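Local coordinates for phytoene synthase (Enterococcus hirae, PDB 5IYS), which probably joins two farnesyl diphosphate molecules head to head into a C30 product, as dehydrosqualene synthases do, in a magnesium-dependent active site, at residues A47-A50 with F51-A55; P232-E236 with D237-A241. All coordinates share one frame; numbering follows the deposited sequence.

Contact 1 (A47-A50 with F51-A55); sequences AVYA and FCRRA. With FPS (S-[(2E,6E)-3,7,11-trimethyldodeca-2,6,10-trienyl] trihydrogen thiodiphosphate), chain H; FPS (S-[(2E,6E)-3,7,11-trimethyldodeca-2,6,10-trienyl] trihydrogen thiodiphosphate), chain G.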
loop_
_atom_site.group_PDB
_atom_site.type_symbol
_atom_site.label_atom_id
_atom_site.label_comp_id
_atom_site.label_asym_id
_atom_site.label_seq_id
_atom_site.Cartn_x
_atom_site.Cartn_y
_atom_site.Cartn_z
ATOM N N ALA A 47 -9.764 -1.720 9.653
ATOM C CA ALA A 47 -10.091 -3.126 9.478
ATOM C C ALA A 47 -9.435 -3.668 8.210
ATOM O O ALA A 47 -8.997 -4.817 8.181
ATOM C CB ALA A 47 -11.642 -3.321 9.421
ATOM N N VAL A 48 -9.531 -2.912 7.117
ATOM C CA VAL A 48 -8.943 -3.362 5.850
ATOM C C VAL A 48 -7.427 -3.439 5.955
ATOM O O VAL A 48 -6.837 -4.431 5.535
ATOM C CB VAL A 48 -9.256 -2.352 4.696
ATOM C CG1 VAL A 48 -8.426 -2.711 3.447
ATOM C CG2 VAL A 48 -10.735 -2.434 4.385
ATOM N N TYR A 49 -6.830 -2.480 6.654
ATOM C CA TYR A 49 -5.399 -2.514 6.945
ATOM C C TYR A 49 -5.008 -3.799 7.686
ATOM O O TYR A 49 -4.030 -4.474 7.323
ATOM C CB TYR A 49 -4.991 -1.317 7.817
ATOM C CG TYR A 49 -3.500 -1.291 8.069
ATOM C CD1 TYR A 49 -2.941 -2.026 9.125
ATOM C CD2 TYR A 49 -2.641 -0.721 7.133
ATOM C CE1 TYR A 49 -1.551 -2.130 9.247
ATOM C CE2 TYR A 49 -1.267 -0.803 7.263
ATOM C CZ TYR A 49 -0.734 -1.516 8.325
ATOM O OH TYR A 49 0.641 -1.628 8.451
ATOM N N ALA A 50 -5.777 -4.118 8.723
ATOM C CA ALA A 50 -5.555 -5.340 9.505
ATOM C C ALA A 50 -5.548 -6.607 8.642
ATOM O O ALA A 50 -4.780 -7.533 8.896
ATOM C CB ALA A 50 -6.615 -5.457 10.614
ATOM N N PHE A 51 -6.533 -6.746 7.771
ATOM C CA PHE A 51 -6.576 -7.895 6.873
ATOM C C PHE A 51 -5.307 -7.931 6.021
ATOM O O PHE A 51 -4.622 -8.964 5.970
ATOM C CB PHE A 51 -7.818 -7.856 5.989
ATOM C CG PHE A 51 -7.754 -8.817 4.827
ATOM C CD1 PHE A 51 -7.103 -8.448 3.655
ATOM C CD2 PHE A 51 -8.290 -10.099 4.936
ATOM C CE1 PHE A 51 -7.034 -9.328 2.559
ATOM C CE2 PHE A 51 -8.238 -10.996 3.845
ATOM C CZ PHE A 51 -7.566 -10.613 2.679
ATOM N N CYS A 52 -4.939 -6.789 5.437
ATOM C CA CYS A 52 -3.731 -6.747 4.591
ATOM C C CYS A 52 -2.451 -7.091 5.371
ATOM O O CYS A 52 -1.548 -7.794 4.885
ATOM C CB CYS A 52 -3.588 -5.367 3.957
ATOM S SG CYS A 52 -4.889 -4.995 2.745
ATOM N N ARG A 53 -2.283 -6.410 6.495
ATOM C CA ARG A 53 -1.091 -6.600 7.343
ATOM C C ARG A 53 -0.951 -8.061 7.755
ATOM O O ARG A 53 0.156 -8.616 7.726
ATOM C CB ARG A 53 -1.183 -5.687 8.578
ATOM C CG ARG A 53 0.043 -5.591 9.503
ATOM C CD ARG A 53 1.418 -5.735 8.840
ATOM N NE ARG A 53 1.856 -4.545 8.112
ATOM C CZ ARG A 53 2.891 -4.506 7.278
ATOM N NH1 ARG A 53 3.608 -5.601 7.020
ATOM N NH2 ARG A 53 3.217 -3.359 6.701
ATOM N N ARG A 54 -2.071 -8.714 8.052
ATOM C CA ARG A 54 -2.021 -10.127 8.463
ATOM C C ARG A 54 -1.575 -11.030 7.321
ATOM O O ARG A 54 -0.644 -11.836 7.484
ATOM C CB ARG A 54 -3.363 -10.609 9.043
ATOM C CG ARG A 54 -3.393 -12.122 9.242
ATOM C CD ARG A 54 -4.751 -12.646 9.737
ATOM N NE ARG A 54 -5.120 -12.071 11.023
ATOM C CZ ARG A 54 -6.307 -12.237 11.600
ATOM N NH1 ARG A 54 -7.223 -13.042 11.061
ATOM N NH2 ARG A 54 -6.542 -11.641 12.758
ATOM N N ALA A 55 -2.115 -10.794 6.121
ATOM C CA ALA A 55 -1.757 -11.605 4.959
ATOM C C ALA A 55 -0.278 -11.436 4.640
ATOM O O ALA A 55 0.407 -12.384 4.240
ATOM C CB ALA A 55 -2.597 -11.223 3.745
HETATM C C1 FPS H . 3.814 -3.432 2.258
HETATM S S1 FPS H . 4.943 -3.618 0.913
HETATM C C2 FPS H . 2.766 -4.515 2.185
HETATM C C3 FPS H . 1.795 -4.586 1.257
HETATM C C4 FPS H . 1.686 -3.636 0.094
HETATM C C5 FPS H . 0.798 -5.717 1.371
HETATM C C6 FPS H . -0.200 -5.476 2.503
HETATM C C7 FPS H . -0.756 -4.063 2.444
HETATM C C8 FPS H . -0.826 -3.295 3.541
HETATM C C10 FPS H . -1.339 -1.886 3.361
HETATM C C9 FPS H . -0.323 -3.785 4.873
HETATM C C11 FPS H . -2.831 -1.763 3.571
HETATM C C12 FPS H . -3.025 -0.265 3.765
HETATM C C13 FPS H . -4.222 0.326 3.941
HETATM C C14 FPS H . -5.516 -0.427 3.976
HETATM C C15 FPS H . -4.257 1.814 4.096
HETATM P PA FPS H . 6.366 -4.755 1.835
HETATM O O1A FPS H . 5.761 -6.035 2.278
HETATM O O2A FPS H . 7.538 -5.062 0.774
HETATM O O3A FPS H . 7.089 -3.816 2.940
HETATM P PB FPS H . 7.009 -3.916 4.528
HETATM O O1B FPS H . 8.414 -4.233 4.967
HETATM O O2B FPS H . 6.075 -4.997 5.028
HETATM O O3B FPS H . 6.528 -2.567 5.019
HETATM C C1 FPS G . 2.759 0.155 2.597
HETATM S S1 FPS G . 2.013 -0.668 3.953
HETATM C C2 FPS G . 1.628 0.211 1.586
HETATM C C3 FPS G . 1.790 0.107 0.256
HETATM C C4 FPS G . 3.157 -0.048 -0.342
HETATM C C5 FPS G . 0.604 0.174 -0.687
HETATM C C6 FPS G . -0.755 0.344 -0.008
HETATM C C7 FPS G . -1.763 0.781 -1.052
HETATM C C8 FPS G . -2.750 1.653 -0.777
HETATM C C10 FPS G . -3.766 1.916 -1.866
HETATM C C9 FPS G . -2.919 2.309 0.573
HETATM C C11 FPS G . -3.831 3.421 -2.140
HETATM C C12 FPS G . -4.965 3.748 -3.096
HETATM C C13 FPS G . -6.210 4.119 -2.716
HETATM C C14 FPS G . -7.244 4.451 -3.760
HETATM C C15 FPS G . -6.598 4.246 -1.266
HETATM P PA FPS G . 3.047 -0.333 5.708
HETATM O O1A FPS G . 2.169 -0.447 6.875
HETATM O O2A FPS G . 4.018 -1.627 5.742
HETATM O O3A FPS G . 4.011 0.938 5.714
HETATM P PB FPS G . 5.511 0.692 5.139
HETATM O O1B FPS G . 6.465 0.390 6.262
HETATM O O2B FPS G . 5.789 1.955 4.360
HETATM O O3B FPS G . 5.613 -0.478 4.185
#

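Contact 2 (P232-E236 with D237-A241); sequences PLITE and DCRQA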
loop_
_atom_site.group_PDB
_atom_site.type_symbol
_atom_site.label_atom_id
_atom_site.label_comp_id
_atom_site.label_asym_id
_atom_site.label_seq_id
_atom_site.Cartn_x
_atom_site.Cartn_y
_atom_site.Cartn_z
ATOM N N PRO A 232 -11.858 14.789 -7.866
ATOM C CA PRO A 232 -13.176 15.400 -7.934
ATOM C C PRO A 232 -14.320 14.440 -7.631
ATOM O O PRO A 232 -15.422 14.895 -7.298
ATOM C CB PRO A 232 -13.258 15.925 -9.380
ATOM C CG PRO A 232 -11.796 16.210 -9.742
ATOM C CD PRO A 232 -10.999 15.130 -9.009
ATOM N N LEU A 233 -14.070 13.132 -7.715
ATOM C CA LEU A 233 -15.108 12.132 -7.484
ATOM C C LEU A 233 -14.935 11.478 -6.106
ATOM O O LEU A 233 -15.727 10.634 -5.698
ATOM C CB LEU A 233 -14.992 11.011 -8.515
ATOM C CG LEU A 233 -15.336 11.486 -9.934
ATOM C CD1 LEU A 233 -15.260 10.371 -10.979
ATOM C CD2 LEU A 233 -16.695 12.157 -9.893
ATOM N N ILE A 234 -13.838 11.797 -5.450
ATOM C CA ILE A 234 -13.690 11.398 -4.052
ATOM C C ILE A 234 -14.621 12.208 -3.164
ATOM O O ILE A 234 -14.727 13.433 -3.304
ATOM C CB ILE A 234 -12.257 11.559 -3.609
ATOM C CG1 ILE A 234 -11.347 10.694 -4.486
ATOM C CG2 ILE A 234 -12.096 11.210 -2.099
ATOM C CD1 ILE A 234 -11.408 9.221 -4.135
ATOM N N THR A 235 -15.313 11.519 -2.263
ATOM C CA THR A 235 -16.165 12.248 -1.311
ATOM C C THR A 235 -15.391 13.347 -0.564
ATOM O O THR A 235 -14.232 13.169 -0.200
ATOM C CB THR A 235 -16.803 11.281 -0.309
ATOM O OG1 THR A 235 -17.516 10.284 -1.035
ATOM C CG2 THR A 235 -17.792 12.020 0.590
ATOM N N GLU A 236 -15.972 14.536 -0.484
ATOM C CA GLU A 236 -15.228 15.713 -0.023
ATOM C C GLU A 236 -14.527 15.473 1.320
ATOM O O GLU A 236 -13.301 15.654 1.434
ATOM C CB GLU A 236 -16.133 16.931 0.116
ATOM C CG GLU A 236 -15.364 18.137 0.639
ATOM C CD GLU A 236 -16.247 19.361 0.772
ATOM O OE1 GLU A 236 -17.200 19.471 -0.034
ATOM O OE2 GLU A 236 -16.041 20.154 1.723
ATOM N N ASP A 237 -15.270 14.939 2.278
ATOM C CA ASP A 237 -14.692 14.620 3.608
ATOM C C ASP A 237 -13.632 13.513 3.664
ATOM O O ASP A 237 -13.014 13.277 4.721
ATOM C CB ASP A 237 -15.793 14.397 4.659
ATOM C CG ASP A 237 -16.606 13.113 4.458
ATOM O OD1 ASP A 237 -16.255 12.191 3.685
ATOM O OD2 ASP A 237 -17.598 12.968 5.203
ATOM N N CYS A 238 -13.371 12.878 2.515
ATOM C CA CYS A 238 -12.331 11.841 2.401
ATOM C C CYS A 238 -11.081 12.322 1.682
ATOM O O CYS A 238 -10.086 11.608 1.597
ATOM C CB CYS A 238 -12.865 10.593 1.692
ATOM S SG CYS A 238 -14.209 9.775 2.597
ATOM N N ARG A 239 -11.143 13.497 1.059
ATOM C CA ARG A 239 -10.015 13.948 0.269
ATOM C C ARG A 239 -8.732 14.236 1.038
ATOM O O ARG A 239 -7.652 13.947 0.552
ATOM C CB ARG A 239 -10.414 15.205 -0.508
ATOM C CG ARG A 239 -11.436 14.877 -1.575
ATOM C CD ARG A 239 -11.739 16.160 -2.386
ATOM N NE ARG A 239 -12.948 15.920 -3.149
ATOM C CZ ARG A 239 -13.786 16.862 -3.553
ATOM N NH1 ARG A 239 -13.562 18.129 -3.240
ATOM N NH2 ARG A 239 -14.816 16.519 -4.316
ATOM N N GLN A 240 -8.834 14.969 2.139
ATOM C CA GLN A 240 -7.653 15.344 2.926
ATOM C C GLN A 240 -6.903 14.086 3.374
ATOM O O GLN A 240 -5.675 13.996 3.235
ATOM C CB GLN A 240 -8.132 16.147 4.144
ATOM C CG GLN A 240 -7.065 16.561 5.154
ATOM C CD GLN A 240 -5.961 17.417 4.571
ATOM O OE1 GLN A 240 -6.203 18.291 3.720
ATOM N NE2 GLN A 240 -4.767 17.265 5.123
ATOM N N ALA A 241 -7.641 13.076 3.813
ATOM C CA ALA A 241 -6.991 11.820 4.285
ATOM C C ALA A 241 -6.315 11.075 3.134
ATOM O O ALA A 241 -5.158 10.646 3.247
ATOM C CB ALA A 241 -8.034 10.925 4.988
HETATM O O HOH W 1 -11.425 16.273 2.995
#

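Contact 1 (A47-A50 with F51-A55)
Two turns of helix 39-60 form part of the wall of the pocket that holds two farnesyl thiodiphosphates, and on them Tyr49 and Arg53, one turn apart, run side by side toward the diphosphate ends. Arg53 NE gives its hydrogen to Tyr49 OH at 3.2 Å, nearly straight at 167°, with the hydroxyl lying in the guanidinium plane. The phenol in turn donates to O1A of the chain G ligand, a very short 2.5 Å from OH, so one oxygen relays between arginine and phosphate. Both side chains leave the helix with CG anti to the backbone N (chi1 -177° in Tyr49); Arg53 CB already lies 3.6 Å from Tyr49 CE1, and the bends at chi2 and chi3 then carry NE round to the hydroxyl. Arg53 suits the spot because it serves several partners: NH1 also bonds O2B of the chain H ligand at 3.2 Å and pairs with Asp57. Beneath these polar ends the contacts become apolar. Tyr49 CD2 meets C12 of the chain H ligand at 3.4 Å, Cys52 CB lies 3.5 Å from its C7, and Val48 CG1 touches C14, so the prenyl tail packs against the tyrosine ring and two small side chains. The ring of Phe51 packs edge-to-face with Phe106 and also meets Trp89. The helix continues into a DDxxD-type motif, whose Asp56 and Asp60 bind magnesium, as in the all-helical trans-prenyltransferase fold.

Contact 2 (P232-E236 with D237-A241)
Thr235 and Cys238 are joined by a backbone bond, Cys238 N to Thr235 O at 2.9 Å, and the next one, Arg239 N to Glu236 O at 3.1 Å, again spans three residues, so the chain enters helix 236-258 through tight turns. Both amides approach from well above the carbonyl planes. A water then bridges the following step, donating to Glu236 O and accepting from Gln240 N at 3.0 Å, where a regular helix would have had a direct bond. Arg239 carries most of the side-chain contact. With CG beside its backbone N (chi1 -68°) and the chain extended from CG to NE, it reaches back along the entering loop, and NE bonds Ile234 O at 3.1 Å with a bent angle of 144°; NH2 adds a weak bond to the same oxygen. This carbonyl precedes the helix, so the guanidinium ties the loop after helix 207-227 to the N-terminal part of the following helix, in the all-helical fold of the squalene and phytoene synthases. Glu236 CA sits over one guanidinium face, near the border of the group rather than over its centre. The long aliphatic part of Arg239 suits its route, since its CG passes 3.8 Å from Ile234 CG2 where the two side chains run antiparallel. The same methyl group meets Cys238 CB at 3.9 Å, a compact partner for a buried beta-branched residue. On another side of the turn Thr235 and Asp237 lie alongside each other, CG2 of the threonine 3.5 Å from Asp237 OD1, while Thr235 OG1 makes a weak hydrogen bond to Leu147 O. The carboxylate of Asp237 has a long, weak ion pair with Lys41, and Gln240 turns its amide NE2 to Gln36 and Leu279.

Contact 1 comes first along the chain and contact 2 much later, with no overlap; their centres are 23 Å apart, and the nearest atoms about 12 Å. Both belong to the same all-helical squalene/phytoene synthase fold, which has no strands, but to different helices: 47-55 is inside helix 39-60, whereas 232-241 covers the entry to helix 236-258. The first belongs to the ligand pocket; the second is near the edge of the fold, although the Ile234 side chain still comes within about 6 Å of a bound ligand. Helix 236-258 itself runs on to Tyr249, which is hydrogen-bonded to a ligand, so the two helices both serve the same pocket.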